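Local coordinates for PF04016 domain protein (Desulfitobacterium hafniense, PDB 3L5O), which is of unknown function but may take part in heavy-metal chelation and probably binds an adenosyl-containing ligand, at residues N244-A247 with F248-A252. Residues are numbered along the deposited sequence; the frame is centred on the assembly and turned at random.
Sequences NARA and FRIVA
The guanidinium of Arg249 lies with one face over the backbone between Ala245 and Arg246. Ala245 C and Arg246 CA both sit under this face, offset toward its rim. Arg249 NH1 reaches CB of Ala245 at 3.5 Å. Arg249 NH2 approaches CB of Arg246, also at 3.5 Å. A bend at chi3 (-75°) turns the Arg249 chain back toward the start of the helix and lays the group there. The edge of the Phe248 ring meets Asn244 O in the ring plane, with Phe248 CD1 3.5 Å from that oxygen. At the edge of the Arg246 guanidinium, near its plane, is the methyl CD1 of Ile250, 4.0 Å from Arg246 NE.

The Arg246 chain runs extended from CG to NE and crosses Arg249 at about a right angle. The two guanidinium planes are 36° apart. Glu255 forms a salt bridge with Arg249 NE and a long, weak ion pair with Arg246 NH2. It probably offsets the like charges of the two arginines.

The two segments form one continuous alpha-helix of about two turns, and four i to i+4 backbone bonds run between them. Phe248 N donates to Asn244 O, Arg249 N to Ala245 O, and Val251 N to Ala247 O. Ile250 N donates to Arg246 O at 3.0 Å, with an N-H...O angle of 164°.

Helix 244-251 follows strand 235-241 of the mixed seven-stranded sheet. Its Phe248 and Val251 side packs on the three-stranded antiparallel sheet: Phe248 touches strands 39-42 and 46-51, and Val251 touches 46-51 and 54-59. Asn244 ND2 adds a hydrogen bond to Asn53 O. Arg246, Ala247 and Ile250 touch the loop that leads into strand 263-269.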
# COMPACT_ATOMS: atom_id res chain seq x y z
N ASN A 244 -18.07 -4.09 1.03
CA ASN A 244 -17.83 -2.94 1.90
C ASN A 244 -18.16 -3.22 3.36
O ASN A 244 -17.32 -3.05 4.23
CB ASN A 244 -18.66 -1.72 1.43
CG ASN A 244 -18.14 -1.11 0.12
OD1 ASN A 244 -17.18 -1.61 -0.50
ND2 ASN A 244 -18.77 0.00 -0.30
N ALA A 245 -19.39 -3.67 3.61
CA ALA A 245 -19.84 -3.99 4.96
C ALA A 245 -18.91 -5.00 5.63
O ALA A 245 -18.53 -4.85 6.80
CB ALA A 245 -21.30 -4.51 4.94
N ARG A 246 -18.47 -5.99 4.86
CA ARG A 246 -17.63 -7.06 5.38
C ARG A 246 -16.23 -6.60 5.70
O ARG A 246 -15.67 -6.99 6.71
CB ARG A 246 -17.58 -8.24 4.41
CG ARG A 246 -16.83 -9.42 4.99
CD ARG A 246 -16.82 -10.65 4.12
NE ARG A 246 -16.05 -11.71 4.77
CZ ARG A 246 -16.19 -13.00 4.53
NH1 ARG A 246 -17.09 -13.42 3.65
NH2 ARG A 246 -15.45 -13.88 5.19
N ALA A 247 -15.65 -5.79 4.81
CA ALA A 247 -14.34 -5.19 5.04
C ALA A 247 -14.27 -4.48 6.39
O ALA A 247 -13.28 -4.59 7.09
CB ALA A 247 -14.02 -4.22 3.91
N PHE A 248 -15.32 -3.76 6.75
CA PHE A 248 -15.39 -3.08 8.05
C PHE A 248 -15.52 -4.05 9.22
O PHE A 248 -14.91 -3.84 10.26
CB PHE A 248 -16.54 -2.08 8.08
CG PHE A 248 -16.18 -0.70 7.55
CD1 PHE A 248 -16.11 -0.46 6.17
CD2 PHE A 248 -15.90 0.34 8.43
CE1 PHE A 248 -15.78 0.82 5.68
CE2 PHE A 248 -15.58 1.60 7.95
CZ PHE A 248 -15.51 1.84 6.57
N ARG A 249 -16.30 -5.11 9.04
CA ARG A 249 -16.40 -6.15 10.06
C ARG A 249 -15.03 -6.69 10.38
O ARG A 249 -14.65 -6.75 11.54
CB ARG A 249 -17.35 -7.27 9.63
CG ARG A 249 -18.80 -6.79 9.46
CD ARG A 249 -19.86 -7.89 9.45
NE ARG A 249 -19.88 -8.66 8.19
CZ ARG A 249 -20.63 -8.35 7.12
NH1 ARG A 249 -21.44 -7.29 7.11
NH2 ARG A 249 -20.57 -9.13 6.04
N ILE A 250 -14.26 -7.03 9.36
CA ILE A 250 -12.94 -7.60 9.54
C ILE A 250 -12.00 -6.62 10.25
O ILE A 250 -11.33 -6.99 11.21
CB ILE A 250 -12.34 -8.06 8.17
CG1 ILE A 250 -13.13 -9.25 7.60
CG2 ILE A 250 -10.86 -8.39 8.32
CD1 ILE A 250 -12.96 -9.49 6.11
N VAL A 251 -11.93 -5.38 9.76
CA VAL A 251 -10.99 -4.38 10.29
C VAL A 251 -11.30 -4.06 11.76
O VAL A 251 -10.39 -3.81 12.55
CB VAL A 251 -11.02 -3.03 9.48
CG1 VAL A 251 -10.09 -1.98 10.13
CG2 VAL A 251 -10.63 -3.26 8.01
N ALA A 252 -12.59 -4.11 12.10
CA ALA A 252 -13.05 -3.82 13.45
C ALA A 252 -12.83 -4.98 14.43
O ALA A 252 -13.14 -4.84 15.61
CB ALA A 252 -14.53 -3.43 13.43